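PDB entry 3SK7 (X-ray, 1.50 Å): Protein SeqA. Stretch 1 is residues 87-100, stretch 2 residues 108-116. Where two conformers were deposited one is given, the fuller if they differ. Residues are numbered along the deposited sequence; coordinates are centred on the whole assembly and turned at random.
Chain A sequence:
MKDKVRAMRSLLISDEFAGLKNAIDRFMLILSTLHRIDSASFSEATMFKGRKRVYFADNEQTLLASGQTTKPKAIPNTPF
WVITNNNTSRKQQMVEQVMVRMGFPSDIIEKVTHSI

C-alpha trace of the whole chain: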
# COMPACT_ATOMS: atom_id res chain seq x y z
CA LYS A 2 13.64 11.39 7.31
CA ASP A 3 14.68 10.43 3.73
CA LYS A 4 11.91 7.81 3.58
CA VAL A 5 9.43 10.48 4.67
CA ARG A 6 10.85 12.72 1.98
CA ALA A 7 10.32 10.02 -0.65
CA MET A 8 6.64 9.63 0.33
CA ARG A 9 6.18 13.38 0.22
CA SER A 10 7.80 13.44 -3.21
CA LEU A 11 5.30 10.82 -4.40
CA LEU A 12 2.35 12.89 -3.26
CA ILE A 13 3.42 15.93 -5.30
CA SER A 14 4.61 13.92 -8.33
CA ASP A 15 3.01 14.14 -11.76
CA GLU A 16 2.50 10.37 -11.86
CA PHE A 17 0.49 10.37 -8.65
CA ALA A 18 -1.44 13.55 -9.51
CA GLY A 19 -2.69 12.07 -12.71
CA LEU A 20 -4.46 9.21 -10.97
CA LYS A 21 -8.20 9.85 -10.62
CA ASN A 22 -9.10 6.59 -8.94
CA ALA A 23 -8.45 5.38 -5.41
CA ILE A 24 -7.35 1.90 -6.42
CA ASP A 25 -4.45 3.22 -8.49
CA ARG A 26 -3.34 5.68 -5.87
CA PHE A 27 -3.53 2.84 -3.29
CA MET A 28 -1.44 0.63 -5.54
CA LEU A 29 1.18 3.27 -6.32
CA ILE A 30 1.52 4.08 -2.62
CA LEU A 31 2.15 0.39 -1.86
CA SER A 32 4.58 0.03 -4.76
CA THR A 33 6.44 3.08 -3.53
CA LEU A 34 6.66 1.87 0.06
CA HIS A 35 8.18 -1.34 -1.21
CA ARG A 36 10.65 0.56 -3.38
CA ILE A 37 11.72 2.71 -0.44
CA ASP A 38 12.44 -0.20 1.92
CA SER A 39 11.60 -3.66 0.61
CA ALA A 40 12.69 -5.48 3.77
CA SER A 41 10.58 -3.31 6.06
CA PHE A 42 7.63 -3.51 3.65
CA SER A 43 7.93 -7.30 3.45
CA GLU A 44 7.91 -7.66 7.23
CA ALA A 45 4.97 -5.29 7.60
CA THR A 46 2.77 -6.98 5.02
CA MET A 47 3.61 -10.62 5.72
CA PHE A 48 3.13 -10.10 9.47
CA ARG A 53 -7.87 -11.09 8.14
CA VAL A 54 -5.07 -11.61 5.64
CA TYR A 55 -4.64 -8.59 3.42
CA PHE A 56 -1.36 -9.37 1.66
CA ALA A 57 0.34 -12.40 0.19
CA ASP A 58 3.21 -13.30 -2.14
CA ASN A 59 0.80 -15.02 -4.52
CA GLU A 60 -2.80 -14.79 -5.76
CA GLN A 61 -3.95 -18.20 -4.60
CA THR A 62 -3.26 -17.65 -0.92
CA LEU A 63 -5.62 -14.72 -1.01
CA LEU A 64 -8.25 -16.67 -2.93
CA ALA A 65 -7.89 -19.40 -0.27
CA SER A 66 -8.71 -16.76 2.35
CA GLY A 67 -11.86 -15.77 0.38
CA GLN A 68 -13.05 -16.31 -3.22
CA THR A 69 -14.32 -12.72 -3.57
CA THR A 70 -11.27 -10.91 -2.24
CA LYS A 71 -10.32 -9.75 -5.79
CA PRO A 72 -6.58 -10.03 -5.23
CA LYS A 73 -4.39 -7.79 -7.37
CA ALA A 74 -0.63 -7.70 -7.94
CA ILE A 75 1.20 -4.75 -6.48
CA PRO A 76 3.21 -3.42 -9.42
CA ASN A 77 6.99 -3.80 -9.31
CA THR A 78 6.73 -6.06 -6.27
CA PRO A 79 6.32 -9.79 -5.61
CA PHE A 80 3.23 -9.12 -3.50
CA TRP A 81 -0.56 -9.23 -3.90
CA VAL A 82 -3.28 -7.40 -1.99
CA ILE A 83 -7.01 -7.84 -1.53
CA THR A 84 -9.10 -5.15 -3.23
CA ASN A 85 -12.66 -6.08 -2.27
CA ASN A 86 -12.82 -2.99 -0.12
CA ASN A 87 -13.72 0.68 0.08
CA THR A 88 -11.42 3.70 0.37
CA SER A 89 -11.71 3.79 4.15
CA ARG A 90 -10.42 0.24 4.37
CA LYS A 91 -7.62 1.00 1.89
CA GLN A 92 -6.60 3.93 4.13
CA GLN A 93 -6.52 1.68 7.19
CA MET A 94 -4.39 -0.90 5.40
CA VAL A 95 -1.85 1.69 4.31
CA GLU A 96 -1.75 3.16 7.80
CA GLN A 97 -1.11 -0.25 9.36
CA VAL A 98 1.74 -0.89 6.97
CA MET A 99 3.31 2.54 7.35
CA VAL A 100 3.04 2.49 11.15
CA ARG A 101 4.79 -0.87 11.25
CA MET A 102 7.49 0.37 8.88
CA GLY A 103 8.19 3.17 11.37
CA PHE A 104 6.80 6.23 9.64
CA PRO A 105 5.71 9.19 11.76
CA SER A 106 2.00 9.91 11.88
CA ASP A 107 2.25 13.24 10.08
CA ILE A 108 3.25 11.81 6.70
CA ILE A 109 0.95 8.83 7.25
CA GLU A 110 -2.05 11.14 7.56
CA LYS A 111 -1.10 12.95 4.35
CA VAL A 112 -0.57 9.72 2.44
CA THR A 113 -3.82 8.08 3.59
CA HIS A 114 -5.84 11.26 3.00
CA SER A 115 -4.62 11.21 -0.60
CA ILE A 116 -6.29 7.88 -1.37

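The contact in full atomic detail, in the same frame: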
# COMPACT_ATOMS: atom_id res chain seq x y z
N ASN A 87 -13.47 -0.72 0.35
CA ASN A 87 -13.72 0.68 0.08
C ASN A 87 -12.48 1.53 0.41
O ASN A 87 -11.46 1.00 0.87
CB ASN A 87 -14.98 1.19 0.81
CG ASN A 87 -14.86 1.18 2.32
OD1 ASN A 87 -13.79 0.94 2.88
ND2 ASN A 87 -15.97 1.49 3.00
N THR A 88 -12.57 2.83 0.18
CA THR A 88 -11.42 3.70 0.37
C THR A 88 -11.05 3.78 1.83
O THR A 88 -9.87 3.84 2.17
CB THR A 88 -11.70 5.08 -0.21
OG1 THR A 88 -11.79 4.95 -1.64
CG2 THR A 88 -10.58 6.03 0.12
N SER A 89 -12.03 3.76 2.72
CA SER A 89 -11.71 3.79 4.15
C SER A 89 -10.84 2.61 4.56
O SER A 89 -9.86 2.75 5.32
CB SER A 89 -12.99 3.81 4.97
OG SER A 89 -13.68 5.03 4.76
N ARG A 90 -11.18 1.44 4.05
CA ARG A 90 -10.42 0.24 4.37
C ARG A 90 -9.01 0.31 3.76
O ARG A 90 -8.01 -0.07 4.39
CB ARG A 90 -11.16 -0.98 3.86
CG ARG A 90 -10.39 -2.26 3.99
CD ARG A 90 -9.99 -2.53 5.42
NE ARG A 90 -11.15 -2.50 6.30
CZ ARG A 90 -11.07 -2.56 7.62
NH1 ARG A 90 -12.19 -2.52 8.34
NH2 ARG A 90 -9.88 -2.64 8.21
N LYS A 91 -8.92 0.82 2.53
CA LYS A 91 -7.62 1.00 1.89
C LYS A 91 -6.73 1.93 2.75
O LYS A 91 -5.51 1.70 2.91
CB LYS A 91 -7.78 1.59 0.49
CG LYS A 91 -8.26 0.58 -0.54
CD LYS A 91 -8.46 1.27 -1.88
CE LYS A 91 -8.97 0.31 -2.96
NZ LYS A 91 -10.37 -0.23 -2.68
N GLN A 92 -7.33 3.00 3.27
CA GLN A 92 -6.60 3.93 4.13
C GLN A 92 -6.08 3.21 5.37
O GLN A 92 -4.91 3.38 5.77
CB GLN A 92 -7.51 5.10 4.52
CG GLN A 92 -7.81 6.05 3.37
CD GLN A 92 -8.89 7.05 3.69
OE1 GLN A 92 -9.80 6.79 4.47
NE2 GLN A 92 -8.81 8.18 3.05
N GLN A 93 -6.93 2.40 5.98
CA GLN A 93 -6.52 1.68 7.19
C GLN A 93 -5.39 0.70 6.92
O GLN A 93 -4.51 0.52 7.75
CB GLN A 93 -7.71 0.91 7.77
CG GLN A 93 -8.79 1.82 8.31
CD GLN A 93 -10.00 1.06 8.87
OE1 GLN A 93 -10.25 -0.08 8.50
NE2 GLN A 93 -10.73 1.70 9.78
N MET A 94 -5.44 0.05 5.77
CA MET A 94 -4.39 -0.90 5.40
C MET A 94 -3.05 -0.20 5.22
O MET A 94 -2.00 -0.68 5.69
CB MET A 94 -4.78 -1.61 4.11
CG MET A 94 -6.05 -2.45 4.26
SD MET A 94 -6.80 -2.99 2.71
CE MET A 94 -5.46 -4.01 2.17
N VAL A 95 -3.08 0.94 4.52
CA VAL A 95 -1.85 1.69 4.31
C VAL A 95 -1.29 2.24 5.64
O VAL A 95 -0.09 2.22 5.88
CB VAL A 95 -2.07 2.84 3.31
CG1 VAL A 95 -0.92 3.82 3.35
CG2 VAL A 95 -2.23 2.30 1.91
N GLU A 96 -2.18 2.71 6.50
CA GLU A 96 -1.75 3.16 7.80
C GLU A 96 -1.06 2.05 8.59
O GLU A 96 -0.00 2.26 9.16
CB GLU A 96 -2.94 3.70 8.61
CG GLU A 96 -2.59 4.08 10.04
CD GLU A 96 -3.77 4.52 10.84
OE1 GLU A 96 -4.93 4.12 10.55
OE2 GLU A 96 -3.53 5.27 11.80
N GLN A 97 -1.68 0.87 8.63
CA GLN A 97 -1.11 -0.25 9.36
C GLN A 97 0.29 -0.57 8.86
O GLN A 97 1.26 -0.77 9.67
CB GLN A 97 -2.00 -1.49 9.21
CG GLN A 97 -3.29 -1.42 10.01
CD GLN A 97 -4.34 -2.45 9.60
OE1 GLN A 97 -4.04 -3.45 8.94
NE2 GLN A 97 -5.58 -2.19 9.99
N VAL A 98 0.44 -0.61 7.54
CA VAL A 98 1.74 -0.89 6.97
C VAL A 98 2.77 0.20 7.33
O VAL A 98 3.90 -0.10 7.74
CB VAL A 98 1.62 -1.02 5.44
CG1 VAL A 98 2.99 -1.04 4.78
CG2 VAL A 98 0.85 -2.29 5.06
N MET A 99 2.38 1.46 7.15
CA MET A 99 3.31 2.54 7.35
C MET A 99 3.68 2.69 8.83
O MET A 99 4.82 3.00 9.14
CB MET A 99 2.74 3.86 6.82
CG MET A 99 2.72 3.93 5.31
SD MET A 99 2.28 5.55 4.64
CE MET A 99 3.76 6.44 5.03
N VAL A 100 2.73 2.46 9.73
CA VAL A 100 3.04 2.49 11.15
C VAL A 100 4.07 1.42 11.49
O VAL A 100 5.05 1.69 12.23
CB VAL A 100 1.77 2.28 12.00
CG1 VAL A 100 2.13 1.96 13.42
CG2 VAL A 100 0.91 3.52 11.97
N ILE A 108 3.22 12.22 8.10
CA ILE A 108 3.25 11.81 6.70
C ILE A 108 2.21 10.72 6.43
O ILE A 108 1.64 10.66 5.36
CB ILE A 108 4.66 11.32 6.26
CG1 ILE A 108 4.72 11.11 4.75
CG2 ILE A 108 5.04 10.01 6.96
CD1 ILE A 108 4.35 12.37 3.93
N ILE A 109 1.93 9.89 7.43
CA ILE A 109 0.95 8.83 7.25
C ILE A 109 -0.44 9.43 6.99
O ILE A 109 -1.18 8.98 6.12
CB ILE A 109 0.89 7.87 8.46
CG1 ILE A 109 2.23 7.16 8.65
CG2 ILE A 109 -0.21 6.88 8.27
CD1 ILE A 109 2.25 6.19 9.80
N GLU A 110 -0.79 10.44 7.77
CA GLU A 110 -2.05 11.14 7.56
C GLU A 110 -2.13 11.74 6.16
O GLU A 110 -3.17 11.62 5.49
CB GLU A 110 -2.23 12.24 8.62
CG GLU A 110 -3.56 13.01 8.50
CD GLU A 110 -3.66 14.24 9.38
OE1 GLU A 110 -2.61 14.66 9.93
OE2 GLU A 110 -4.78 14.78 9.52
N LYS A 111 -1.05 12.39 5.71
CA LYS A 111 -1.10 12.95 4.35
C LYS A 111 -1.24 11.89 3.28
O LYS A 111 -1.98 12.06 2.31
CB LYS A 111 0.12 13.83 4.08
CG LYS A 111 0.27 14.95 5.11
CD LYS A 111 1.52 15.72 4.92
CE LYS A 111 1.70 16.73 6.05
NZ LYS A 111 0.56 17.69 6.14
N VAL A 112 -0.53 10.77 3.45
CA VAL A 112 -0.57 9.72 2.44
C VAL A 112 -1.96 9.05 2.40
O VAL A 112 -2.54 8.86 1.32
CB VAL A 112 0.53 8.67 2.72
CG1 VAL A 112 0.35 7.44 1.85
CG2 VAL A 112 1.91 9.25 2.46
N THR A 113 -2.51 8.71 3.56
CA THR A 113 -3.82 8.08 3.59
C THR A 113 -4.93 9.02 3.13
O THR A 113 -5.86 8.60 2.43
CB THR A 113 -4.15 7.49 4.98
OG1 THR A 113 -4.15 8.53 5.97
CG2 THR A 113 -3.20 6.40 5.36
N HIS A 114 -4.84 10.30 3.48
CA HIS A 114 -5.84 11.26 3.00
C HIS A 114 -5.85 11.40 1.49
O HIS A 114 -6.86 11.80 0.92
CB HIS A 114 -5.62 12.63 3.65
CG HIS A 114 -6.08 12.69 5.08
ND1 HIS A 114 -6.22 13.88 5.76
CD2 HIS A 114 -6.43 11.71 5.95
CE1 HIS A 114 -6.63 13.63 6.99
NE2 HIS A 114 -6.77 12.32 7.13
N SER A 115 -4.75 11.03 0.84
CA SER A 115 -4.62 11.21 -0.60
C SER A 115 -5.28 10.10 -1.41
O SER A 115 -5.45 10.23 -2.63
CB SER A 115 -3.15 11.28 -1.00
OG SER A 115 -2.58 9.97 -1.01
N ILE A 116 -5.64 9.02 -0.73
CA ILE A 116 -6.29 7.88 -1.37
C ILE A 116 -7.75 8.23 -1.62
O ILE A 116 -8.47 8.72 -0.73
CB ILE A 116 -6.20 6.61 -0.53
CG1 ILE A 116 -4.74 6.26 -0.25
CG2 ILE A 116 -6.91 5.44 -1.25
CD1 ILE A 116 -4.57 5.15 0.76
OXT ILE A 116 -8.22 8.02 -2.73

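How do the two backbones lie against each other? Both stretches are largely helical, and their N-to-C directions differ by 150°, so the helices run roughly antiparallel with axes 9.3 Å apart at closest approach. The nearest point of the register pairs Q92 with T113, whose CA atoms are 5.0 Å apart; further along, E96 faces I109 with CA atoms 6.3 Å apart. T113 points toward the first helix here, and its CG2 methyl lies 4.0 Å from V95 CG1.

What does I116, which covers the most surface, do at the end of the chain? Its side chain points toward the first helix and reaches along it. I116 CD1 packs 3.9 Å from V95 CG2, while I116 CG2 lies 4.0 Å from T88 CG2 and 4.3 Å from K91 CB. The residue thus lays an apolar branched chain over about two turns of helix, although it also carries the terminal carboxylate. K91 CB is its nearest side-chain atom to I116, and the end of the side chain leads away.

How does I109 fill the other end of the contact? It lies against M99 and V100, with I109 CG1 3.8 Å from M99 CB and I109 CD1 3.7 Å from V100 CG2. Its CG2 methyl meets the aliphatic part of E96, 4.1 Å from E96 CG. The long M99 side chain extends this apolar patch: M99 SD is 3.9 Å from V112 CG1, and M99 CE is 4.3 Å from I108 CG2.

Where does polar chemistry enter? Q92 starts out sideways, but its end comes nearer, and Q92 NE2 donates a hydrogen bond to T113 O at 3.0 Å. That same carbonyl accepts from I116 N, the two atoms 3.2 Å apart, so one carbonyl joins Q92 of the first helix and the backbone of I116.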